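Local coordinates for protein CRISPR-associated endonuclease Cas12b (Alicyclobacillus acidoterrestris, PDB 5U31) that uses a guide RNA to recognise and, with a divalent metal cation, cleave invading DNA next to a PAM in CRISPR antiviral defence, at residues N48-S53 with K376-F381; T906-I911 with V962-A967. The protein carries 3 engineered substitutions. All coordinates share one frame; numbering follows the deposited sequence.

Interaction 1: residues N48-S53 with K376-F381. With nucleotides of chain B.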
ATOM      1  N   ASN A  48      -7.609 -30.003 -11.570  1.00 31.65           N
ATOM      2  CA  ASN A  48      -7.066 -29.140 -12.613  1.00 38.69           C
ATOM      3  C   ASN A  48      -6.018 -28.188 -12.053  1.00 31.04           C
ATOM      4  O   ASN A  48      -6.161 -27.659 -10.948  1.00 39.56           O
ATOM      5  CB  ASN A  48      -8.181 -28.330 -13.280  1.00 39.15           C
ATOM      6  CG  ASN A  48      -9.094 -29.182 -14.131  1.00 41.65           C
ATOM      7  OD1 ASN A  48      -8.759 -30.311 -14.482  1.00 60.04           O
ATOM      8  ND2 ASN A  48     -10.251 -28.643 -14.472  1.00 33.82           N
ATOM      9  N   LEU A  49      -4.962 -27.978 -12.835  1.00 30.97           N
ATOM     10  CA  LEU A  49      -3.947 -26.965 -12.584  1.00 30.48           C
ATOM     11  C   LEU A  49      -4.096 -25.865 -13.628  1.00 36.77           C
ATOM     12  O   LEU A  49      -4.223 -26.157 -14.822  1.00 43.96           O
ATOM     13  CB  LEU A  49      -2.537 -27.561 -12.658  1.00 30.17           C
ATOM     14  CG  LEU A  49      -1.961 -28.396 -11.508  1.00 32.72           C
ATOM     15  CD1 LEU A  49      -2.291 -27.766 -10.167  1.00 29.23           C
ATOM     16  CD2 LEU A  49      -2.452 -29.824 -11.548  1.00 39.76           C
ATOM     17  N   TYR A  50      -4.078 -24.609 -13.191  1.00 39.05           N
ATOM     18  CA  TYR A  50      -4.183 -23.481 -14.108  1.00 39.79           C
ATOM     19  C   TYR A  50      -2.889 -22.678 -14.103  1.00 31.08           C
ATOM     20  O   TYR A  50      -2.228 -22.554 -13.067  1.00 33.92           O
ATOM     21  CB  TYR A  50      -5.369 -22.581 -13.747  1.00 31.63           C
ATOM     22  CG  TYR A  50      -6.701 -23.285 -13.845  1.00 32.14           C
ATOM     23  CD1 TYR A  50      -7.443 -23.260 -15.020  1.00 32.95           C
ATOM     24  CD2 TYR A  50      -7.211 -23.983 -12.766  1.00 31.89           C
ATOM     25  CE1 TYR A  50      -8.657 -23.908 -15.111  1.00 39.86           C
ATOM     26  CE2 TYR A  50      -8.422 -24.638 -12.847  1.00 48.38           C
ATOM     27  CZ  TYR A  50      -9.142 -24.596 -14.019  1.00 45.39           C
ATOM     28  OH  TYR A  50     -10.349 -25.248 -14.096  1.00 59.52           O
ATOM     29  N   ARG A  51      -2.531 -22.135 -15.267  1.00 38.52           N
ATOM     30  CA  ARG A  51      -1.306 -21.367 -15.435  1.00 47.68           C
ATOM     31  C   ARG A  51      -1.622 -19.997 -16.017  1.00 60.10           C
ATOM     32  O   ARG A  51      -2.747 -19.717 -16.442  1.00 60.38           O
ATOM     33  CB  ARG A  51      -0.302 -22.091 -16.342  1.00 52.88           C
ATOM     34  CG  ARG A  51      -0.765 -22.238 -17.782  1.00 57.29           C
ATOM     35  CD  ARG A  51       0.332 -22.816 -18.665  1.00 71.88           C
ATOM     36  NE  ARG A  51      -0.230 -23.659 -19.714  1.00 82.13           N
ATOM     37  CZ  ARG A  51      -0.629 -23.213 -20.899  1.00 72.97           C
ATOM     38  NH1 ARG A  51      -1.137 -24.056 -21.787  1.00 66.77           N
ATOM     39  NH2 ARG A  51      -0.524 -21.925 -21.196  1.00 65.59           N
ATOM     40  N   ARG A  52      -0.599 -19.142 -16.032  1.00 64.87           N
ATOM     41  CA  ARG A  52      -0.724 -17.815 -16.623  1.00 77.38           C
ATOM     42  C   ARG A  52      -0.931 -17.924 -18.128  1.00 86.00           C
ATOM     43  O   ARG A  52      -0.187 -18.626 -18.822  1.00 75.39           O
ATOM     44  CB  ARG A  52       0.518 -16.975 -16.321  1.00 83.01           C
ATOM     45  CG  ARG A  52       0.578 -16.420 -14.905  1.00 94.08           C
ATOM     46  CD  ARG A  52       1.809 -15.539 -14.696  1.00 99.45           C
ATOM     47  NE  ARG A  52       3.037 -16.311 -14.514  1.00103.78           N
ATOM     48  CZ  ARG A  52       3.918 -16.571 -15.477  1.00105.55           C
ATOM     49  NH1 ARG A  52       3.716 -16.123 -16.710  1.00107.24           N
ATOM     50  NH2 ARG A  52       5.007 -17.279 -15.206  1.00 93.72           N
ATOM     51  N   SER A  53      -1.937 -17.221 -18.632  1.00 94.35           N
ATOM     52  CA  SER A  53      -2.255 -17.263 -20.053  1.00106.15           C
ATOM     53  C   SER A  53      -1.238 -16.450 -20.844  1.00118.11           C
ATOM     54  O   SER A  53      -1.076 -15.252 -20.579  1.00111.58           O
ATOM     55  CB  SER A  53      -3.658 -16.725 -20.302  1.00111.25           C
ATOM     56  OG  SER A  53      -3.924 -16.605 -21.690  1.00110.90           O
ATOM     57  N   LYS A 376     -11.029 -14.297 -11.292  1.00 34.65           N
ATOM     58  CA  LYS A 376     -10.542 -15.652 -11.454  1.00 32.77           C
ATOM     59  C   LYS A 376     -11.352 -16.600 -10.579  1.00 41.24           C
ATOM     60  O   LYS A 376     -12.001 -16.196  -9.610  1.00 36.18           O
ATOM     61  CB  LYS A 376      -9.053 -15.728 -11.111  1.00 31.51           C
ATOM     62  CG  LYS A 376      -8.240 -14.645 -11.806  1.00 54.09           C
ATOM     63  CD  LYS A 376      -6.742 -14.803 -11.635  1.00 53.20           C
ATOM     64  CE  LYS A 376      -6.027 -13.616 -12.275  1.00 63.30           C
ATOM     65  NZ  LYS A 376      -4.550 -13.780 -12.337  1.00 76.62           N
HETATM   66  N   MSE A 377     -11.324 -17.874 -10.947  1.00 43.60           N
HETATM   67  CA  MSE A 377     -12.029 -18.890 -10.184  1.00 38.28           C
HETATM   68  C   MSE A 377     -11.037 -19.833  -9.531  1.00 44.86           C
HETATM   69  O   MSE A 377     -11.408 -20.659  -8.695  1.00 50.48           O
HETATM   70  CB  MSE A 377     -12.988 -19.671 -11.076  1.00 47.80           C
HETATM   71  CG  MSE A 377     -14.111 -18.842 -11.666  1.00 65.42           C
HETATM   72 SE   MSE A 377     -15.152 -19.885 -12.943  1.00 91.85          SE
HETATM   73  CE  MSE A 377     -14.453 -19.142 -14.608  1.00101.63           C
ATOM     74  N   PHE A 378      -9.770 -19.711  -9.923  1.00 42.16           N
ATOM     75  CA  PHE A 378      -8.724 -20.572  -9.394  1.00 35.73           C
ATOM     76  C   PHE A 378      -7.415 -19.800  -9.348  1.00 33.18           C
ATOM     77  O   PHE A 378      -7.155 -18.941 -10.191  1.00 44.61           O
ATOM     78  CB  PHE A 378      -8.545 -21.839 -10.237  1.00 37.64           C
ATOM     79  CG  PHE A 378      -9.828 -22.568 -10.531  1.00 45.23           C
ATOM     80  CD1 PHE A 378     -10.358 -23.459  -9.616  1.00 31.51           C
ATOM     81  CD2 PHE A 378     -10.498 -22.363 -11.727  1.00 48.25           C
ATOM     82  CE1 PHE A 378     -11.533 -24.136  -9.888  1.00 34.69           C
ATOM     83  CE2 PHE A 378     -11.671 -23.035 -12.005  1.00 41.76           C
ATOM     84  CZ  PHE A 378     -12.191 -23.923 -11.083  1.00 40.44           C
ATOM     85  N   ALA A 379      -6.585 -20.131  -8.362  1.00 29.56           N
ATOM     86  CA  ALA A 379      -5.286 -19.492  -8.207  1.00 29.11           C
ATOM     87  C   ALA A 379      -4.259 -20.197  -9.083  1.00 33.94           C
ATOM     88  O   ALA A 379      -4.084 -21.414  -8.980  1.00 41.59           O
ATOM     89  CB  ALA A 379      -4.849 -19.527  -6.744  1.00 44.71           C
ATOM     90  N   THR A 380      -3.584 -19.433  -9.944  1.00 29.19           N
ATOM     91  CA  THR A 380      -2.597 -20.020 -10.844  1.00 41.11           C
ATOM     92  C   THR A 380      -1.555 -20.813 -10.060  1.00 33.91           C
ATOM     93  O   THR A 380      -1.217 -20.487  -8.919  1.00 28.32           O
ATOM     94  CB  THR A 380      -1.908 -18.942 -11.681  1.00 40.89           C
ATOM     95  OG1 THR A 380      -1.152 -18.078 -10.826  1.00 80.44           O
ATOM     96  CG2 THR A 380      -2.935 -18.121 -12.430  1.00 42.78           C
ATOM     97  N   PHE A 381      -1.063 -21.878 -10.685  1.00 37.45           N
ATOM     98  CA  PHE A 381      -0.127 -22.813 -10.077  1.00 28.49           C
ATOM     99  C   PHE A 381       1.189 -22.717 -10.832  1.00 39.48           C
ATOM    100  O   PHE A 381       1.216 -22.896 -12.053  1.00 49.84           O
ATOM    101  CB  PHE A 381      -0.682 -24.238 -10.120  1.00 29.54           C
ATOM    102  CG  PHE A 381       0.287 -25.289  -9.650  1.00 32.37           C
ATOM    103  CD1 PHE A 381       0.475 -25.521  -8.298  1.00 28.61           C
ATOM    104  CD2 PHE A 381       1.002 -26.052 -10.561  1.00 28.58           C
ATOM    105  CE1 PHE A 381       1.368 -26.481  -7.862  1.00 27.76           C
ATOM    106  CE2 PHE A 381       1.895 -27.016 -10.128  1.00 28.37           C
ATOM    107  CZ  PHE A 381       2.076 -27.231  -8.777  1.00 27.96           C
TER
ATOM    108  P     C B  99      -3.524 -15.612  -9.027  1.00 36.53           P
ATOM    109  OP1   C B  99      -4.195 -16.549  -9.964  1.00 39.61           O
ATOM    110  OP2   C B  99      -2.471 -14.698  -9.532  1.00 33.30           O
ATOM    111  O5'   C B  99      -4.638 -14.712  -8.340  1.00 29.17           O
ATOM    112  C5'   C B  99      -5.639 -15.308  -7.534  1.00 29.17           C
ATOM    113  C4'   C B  99      -6.263 -14.306  -6.600  1.00 37.17           C
ATOM    114  O4'   C B  99      -5.292 -13.869  -5.617  1.00 44.70           O
ATOM    115  C3'   C B  99      -6.754 -13.020  -7.238  1.00 33.76           C
ATOM    116  O3'   C B  99      -8.029 -13.182  -7.835  1.00 40.09           O
ATOM    117  C2'   C B  99      -6.746 -12.043  -6.070  1.00 30.62           C
ATOM    118  O2'   C B  99      -7.901 -12.233  -5.267  1.00 45.24           O
ATOM    119  C1'   C B  99      -5.528 -12.520  -5.275  1.00 39.10           C
ATOM    120  N1    C B  99      -4.298 -11.741  -5.557  1.00 35.36           N
ATOM    121  C2    C B  99      -4.054 -10.555  -4.857  1.00 34.02           C
ATOM    122  O2    C B  99      -4.887 -10.163  -4.027  1.00 46.92           O
ATOM    123  N3    C B  99      -2.922  -9.858  -5.107  1.00 28.41           N
ATOM    124  C4    C B  99      -2.045 -10.313  -6.002  1.00 28.40           C
ATOM    125  N4    C B  99      -0.936  -9.607  -6.222  1.00 29.62           N
ATOM    126  C5    C B  99      -2.262 -11.523  -6.717  1.00 38.26           C
ATOM    127  C6    C B  99      -3.386 -12.200  -6.464  1.00 36.96           C
ATOM    128  P     C B  98       2.260 -16.873  -8.773  1.00 47.37           P
ATOM    129  OP1   C B  98       1.906 -17.572 -10.031  1.00 32.85           O
ATOM    130  OP2   C B  98       3.070 -15.631  -8.862  1.00 27.97           O
ATOM    131  O5'   C B  98       0.920 -16.567  -7.971  1.00 27.84           O
ATOM    132  C5'   C B  98       0.022 -17.616  -7.655  1.00 29.76           C
ATOM    133  C4'   C B  98      -0.978 -17.193  -6.614  1.00 35.35           C
ATOM    134  O4'   C B  98      -0.299 -16.705  -5.431  1.00 33.75           O
ATOM    135  C3'   C B  98      -1.897 -16.054  -7.008  1.00 28.07           C
ATOM    136  O3'   C B  98      -2.970 -16.503  -7.814  1.00 28.49           O
ATOM    137  C2'   C B  98      -2.335 -15.504  -5.659  1.00 27.86           C
ATOM    138  O2'   C B  98      -3.350 -16.315  -5.093  1.00 37.16           O
ATOM    139  C1'   C B  98      -1.061 -15.682  -4.830  1.00 27.43           C
ATOM    140  N1    C B  98      -0.242 -14.451  -4.790  1.00 27.39           N
ATOM    141  C2    C B  98      -0.677 -13.381  -4.003  1.00 29.12           C
ATOM    142  O2    C B  98      -1.731 -13.489  -3.362  1.00 27.97           O
ATOM    143  N3    C B  98       0.057 -12.250  -3.959  1.00 27.40           N
ATOM    144  C4    C B  98       1.185 -12.168  -4.656  1.00 27.41           C
ATOM    145  N4    C B  98       1.865 -11.027  -4.569  1.00 27.48           N
ATOM    146  C5    C B  98       1.659 -13.242  -5.464  1.00 27.42           C
ATOM    147  C6    C B  98       0.920 -14.358  -5.501  1.00 27.40           C
ATOM    148  P     G B 100      -8.624 -12.060  -8.819  1.00 30.80           P
ATOM    149  OP1   G B 100      -9.928 -12.546  -9.349  1.00 34.44           O
ATOM    150  OP2   G B 100      -7.549 -11.650  -9.760  1.00 30.80           O
ATOM    151  O5'   G B 100      -8.953 -10.847  -7.846  1.00 31.79           O
ATOM    152  C5'   G B 100      -8.725  -9.505  -8.239  1.00 30.94           C
ATOM    153  C4'   G B 100      -8.569  -8.620  -7.031  1.00 30.63           C
ATOM    154  O4'   G B 100      -7.297  -8.890  -6.393  1.00 42.66           O
ATOM    155  C3'   G B 100      -8.546  -7.127  -7.297  1.00 30.93           C
ATOM    156  O3'   G B 100      -9.853  -6.596  -7.412  1.00 37.23           O
ATOM    157  C2'   G B 100      -7.781  -6.590  -6.098  1.00 43.48           C
ATOM    158  O2'   G B 100      -8.633  -6.535  -4.963  1.00 48.03           O
ATOM    159  C1'   G B 100      -6.760  -7.701  -5.867  1.00 29.87           C
ATOM    160  N9    G B 100      -5.461  -7.449  -6.523  1.00 29.72           N
ATOM    161  C8    G B 100      -4.892  -8.218  -7.510  1.00 29.73           C
ATOM    162  N7    G B 100      -3.726  -7.786  -7.902  1.00 29.64           N
ATOM    163  C5    G B 100      -3.501  -6.663  -7.116  1.00 39.91           C
ATOM    164  C6    G B 100      -2.393  -5.775  -7.090  1.00 38.48           C
ATOM    165  O6    G B 100      -1.363  -5.805  -7.777  1.00 39.84           O
ATOM    166  N1    G B 100      -2.574  -4.774  -6.142  1.00 37.09           N
ATOM    167  C2    G B 100      -3.670  -4.645  -5.326  1.00 32.29           C
ATOM    168  N2    G B 100      -3.653  -3.612  -4.472  1.00 36.52           N
ATOM    169  N3    G B 100      -4.707  -5.467  -5.338  1.00 30.28           N
ATOM    170  C4    G B 100      -4.559  -6.447  -6.254  1.00 34.40           C
TER
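Tyr50 and Phe378 hold their rings nearly parallel, with 8° between the planes and 4.5 Å between the centroids, but slid apart so that they barely overlap. They meet along one flank, with Tyr50 CE2 over the face of Phe378 near its rim. A second apolar contact sits beside this one. Phe381 carries CG anti to the backbone N (chi1 174°), which puts CG on the side of Leu49; the ring continues from there, and Leu49 CD1 lies over its face as a CH-pi contact 3.9 Å from the centroid. Trp232 of helix 216-257 touches both Leu49 and Phe381. Between the two hydrophobic pairs, Phe381 N donates to Tyr50 O at 2.7 Å, nearly straight, and Thr380 CA approaches the same carbonyl oxygen.

That tight part gives way at Arg51 and Arg52. The Arg51 side chain leaves the contact to form a salt bridge with Glu61, and the exposed, poorly ordered Arg52 comes no nearer than its N to Thr380 CG2, at 4.4 Å.

The other side of 376-381 faces RNA. Thr380 N donates to OP1 of C99 of chain B at 2.9 Å, and Lys376 N to OP1 of G100 of chain B at 2.8 Å. Thr380 OG1 adds a weak bond to OP1 of C98 of chain B. Gripping consecutive phosphates mainly through main-chain amides is typical of sequence-independent backbone recognition, here by a REC1 loop packed on the short strand 49-52.

Interaction 2: residues T906-I911 with V962-A967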
ATOM      1  N   THR A 906     -11.774  24.312  19.805  1.00 59.13           N
ATOM      2  CA  THR A 906     -13.097  24.911  19.895  1.00 44.03           C
ATOM      3  C   THR A 906     -14.222  23.936  19.587  1.00 43.80           C
ATOM      4  O   THR A 906     -15.271  23.980  20.240  1.00 44.44           O
ATOM      5  CB  THR A 906     -13.172  26.093  18.930  1.00 44.33           C
ATOM      6  OG1 THR A 906     -12.463  27.208  19.481  1.00 53.00           O
ATOM      7  CG2 THR A 906     -14.586  26.483  18.676  1.00 44.93           C
ATOM      8  N   GLY A 907     -14.020  23.052  18.615  1.00 42.96           N
ATOM      9  CA  GLY A 907     -15.065  22.216  18.087  1.00 42.77           C
ATOM     10  C   GLY A 907     -15.754  22.779  16.862  1.00 42.94           C
ATOM     11  O   GLY A 907     -16.363  22.015  16.108  1.00 44.32           O
ATOM     12  N   ALA A 908     -15.663  24.087  16.638  1.00 43.49           N
ATOM     13  CA  ALA A 908     -16.354  24.704  15.520  1.00 43.79           C
ATOM     14  C   ALA A 908     -15.768  24.224  14.194  1.00 50.36           C
ATOM     15  O   ALA A 908     -14.567  23.956  14.095  1.00 42.40           O
ATOM     16  CB  ALA A 908     -16.265  26.224  15.598  1.00 44.56           C
ATOM     17  N   PRO A 909     -16.597  24.105  13.161  1.00 43.10           N
ATOM     18  CA  PRO A 909     -16.084  23.717  11.849  1.00 42.49           C
ATOM     19  C   PRO A 909     -15.335  24.871  11.204  1.00 42.70           C
ATOM     20  O   PRO A 909     -15.517  26.040  11.550  1.00 50.47           O
ATOM     21  CB  PRO A 909     -17.352  23.370  11.069  1.00 42.76           C
ATOM     22  CG  PRO A 909     -18.375  24.278  11.656  1.00 43.76           C
ATOM     23  CD  PRO A 909     -18.042  24.385  13.122  1.00 43.88           C
ATOM     24  N   GLY A 910     -14.479  24.526  10.249  1.00 42.08           N
ATOM     25  CA  GLY A 910     -13.645  25.531   9.629  1.00 42.26           C
ATOM     26  C   GLY A 910     -13.216  25.195   8.218  1.00 47.87           C
ATOM     27  O   GLY A 910     -13.659  24.197   7.642  1.00 43.07           O
ATOM     28  N   ILE A 911     -12.339  26.025   7.660  1.00 41.98           N
ATOM     29  CA  ILE A 911     -11.906  25.917   6.275  1.00 41.77           C
ATOM     30  C   ILE A 911     -10.385  25.963   6.236  1.00 41.35           C
ATOM     31  O   ILE A 911      -9.763  26.757   6.950  1.00 41.64           O
ATOM     32  CB  ILE A 911     -12.516  27.045   5.414  1.00 42.62           C
ATOM     33  CG1 ILE A 911     -14.043  26.943   5.408  1.00 43.09           C
ATOM     34  CG2 ILE A 911     -11.959  27.017   4.000  1.00 61.81           C
ATOM     35  CD1 ILE A 911     -14.724  27.974   4.535  1.00 46.65           C
ATOM     36  N   VAL A 962      -8.661  27.592   9.711  1.00 42.01           N
ATOM     37  CA  VAL A 962      -9.312  28.771  10.266  1.00 42.90           C
ATOM     38  C   VAL A 962     -10.738  28.398  10.638  1.00 45.11           C
ATOM     39  O   VAL A 962     -11.442  27.757   9.850  1.00 54.54           O
ATOM     40  CB  VAL A 962      -9.302  29.943   9.272  1.00 43.52           C
ATOM     41  CG1 VAL A 962      -9.944  31.161   9.894  1.00 44.47           C
ATOM     42  CG2 VAL A 962      -7.886  30.247   8.838  1.00 43.38           C
ATOM     43  N   SER A 963     -11.163  28.797  11.830  1.00 43.57           N
ATOM     44  CA  SER A 963     -12.511  28.523  12.296  1.00 43.86           C
ATOM     45  C   SER A 963     -13.057  29.772  12.968  1.00 44.87           C
ATOM     46  O   SER A 963     -12.284  30.600  13.463  1.00 47.82           O
ATOM     47  CB  SER A 963     -12.544  27.338  13.276  1.00 43.36           C
ATOM     48  OG  SER A 963     -12.052  27.700  14.556  1.00 43.67           O
ATOM     49  N   PRO A 964     -14.379  29.950  12.984  1.00 45.42           N
ATOM     50  CA  PRO A 964     -14.946  31.083  13.726  1.00 46.42           C
ATOM     51  C   PRO A 964     -14.805  30.851  15.223  1.00 52.46           C
ATOM     52  O   PRO A 964     -15.052  29.751  15.722  1.00 46.08           O
ATOM     53  CB  PRO A 964     -16.415  31.103  13.284  1.00 46.91           C
ATOM     54  CG  PRO A 964     -16.697  29.713  12.856  1.00 46.14           C
ATOM     55  CD  PRO A 964     -15.416  29.181  12.273  1.00 45.24           C
ATOM     56  N   PHE A 965     -14.381  31.893  15.938  1.00 47.77           N
ATOM     57  CA  PHE A 965     -14.149  31.785  17.371  1.00 48.87           C
ATOM     58  C   PHE A 965     -15.323  32.269  18.205  1.00 48.33           C
ATOM     59  O   PHE A 965     -15.437  31.881  19.372  1.00 48.51           O
ATOM     60  CB  PHE A 965     -12.890  32.570  17.764  1.00 54.65           C
ATOM     61  CG  PHE A 965     -12.403  32.276  19.153  1.00 54.96           C
ATOM     62  CD1 PHE A 965     -11.711  31.106  19.427  1.00 55.13           C
ATOM     63  CD2 PHE A 965     -12.629  33.171  20.185  1.00 65.34           C
ATOM     64  CE1 PHE A 965     -11.261  30.834  20.701  1.00 54.13           C
ATOM     65  CE2 PHE A 965     -12.179  32.904  21.464  1.00 69.59           C
ATOM     66  CZ  PHE A 965     -11.494  31.733  21.722  1.00 63.72           C
ATOM     67  N   SER A 966     -16.195  33.094  17.638  1.00 48.99           N
ATOM     68  CA  SER A 966     -17.349  33.624  18.352  1.00 49.98           C
ATOM     69  C   SER A 966     -18.293  34.229  17.320  1.00 50.46           C
ATOM     70  O   SER A 966     -18.049  34.145  16.111  1.00 50.01           O
ATOM     71  CB  SER A 966     -16.916  34.642  19.413  1.00 50.77           C
ATOM     72  OG  SER A 966     -16.194  35.709  18.828  1.00 50.99           O
ATOM     73  N   ALA A 967     -19.379  34.837  17.796  1.00 51.45           N
ATOM     74  CA  ALA A 967     -20.285  35.512  16.878  1.00 52.07           C
ATOM     75  C   ALA A 967     -19.646  36.737  16.245  1.00 52.41           C
ATOM     76  O   ALA A 967     -20.166  37.235  15.240  1.00 52.77           O
ATOM     77  CB  ALA A 967     -21.569  35.913  17.596  1.00 53.14           C
TER
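First torsions set up the meeting of Phe965 and Thr906: Phe965 holds CG anti to its backbone N (chi1 -167°), while Thr906 OG1 stands beside its own N (chi1 -76°). The CB of Phe965 starts away from 906-911, chi1 sets CG, and the end of the ring comes nearer to the threonine, with Phe965 CD1 4.0 Å from Thr906 OG1. This is a loose contact at the exposed end, made obliquely to the ring.

Inward, carbonyl groups meet carbon atoms. Ala908 CB rests 3.7 Å from Pro964 O. Pro909 O lies against both Pro964 CD and Ser963 CB, in van der Waals contact. The Pro909 ring itself starts out from the other side of its chain and packs on Phe1097, Trp1098 and Val1101 of helix 1094-1113.

Gly910, having no side chain, brings its CA 4.2 Å from Ser963 CA, and the two chains draw together into a sheet. Ile911 and Val962 then form an antiparallel hydrogen-bonded pair. Ile911 N donates to Val962 O at 2.9 Å, and Val962 N answers to Ile911 O at 3.1 Å. Both side chains emerge on the same face of the sheet, where Val962 touches Phe972 and Gln974 while Ile911 packs on a thymine base of the bound DNA.

The next residue along, Arg912, binds phosphate. The specific bonding is concentrated in the two main-chain hydrogen bonds of a single pair, and the rest is left to van der Waals contact. Main-chain pairing, independent of side-chain chemistry, thus joins the start of strand 911-915 to strand 960-964, which is consistent with it helping to place Ile911 and the neighbouring Arg912 next to the nucleic acid.

How the interactions relate
From the N terminus, the chain runs down helix 17-45 into strand 49-52, crosses the mostly helical body of REC1, and returns after 322 residues to close interaction 1, which joins that strand to the loop after helix 358-374. It then traverses WED-II, RuvC-I, the bridge helix, REC2 and RuvC-II before interaction 2 opens. That closure is short: 50 residues hold the rest of strand 911-915, helix 931-940, strand 952-954 and the start of strand 960-964. It ties the entry of strand 911-915 to strand 960-964 in one antiparallel sheet. The loops are in series, neither nested nor crossed, their centres 57 Å apart, one in the recognition lobe against guide RNA, the other in the nuclease lobe near DNA.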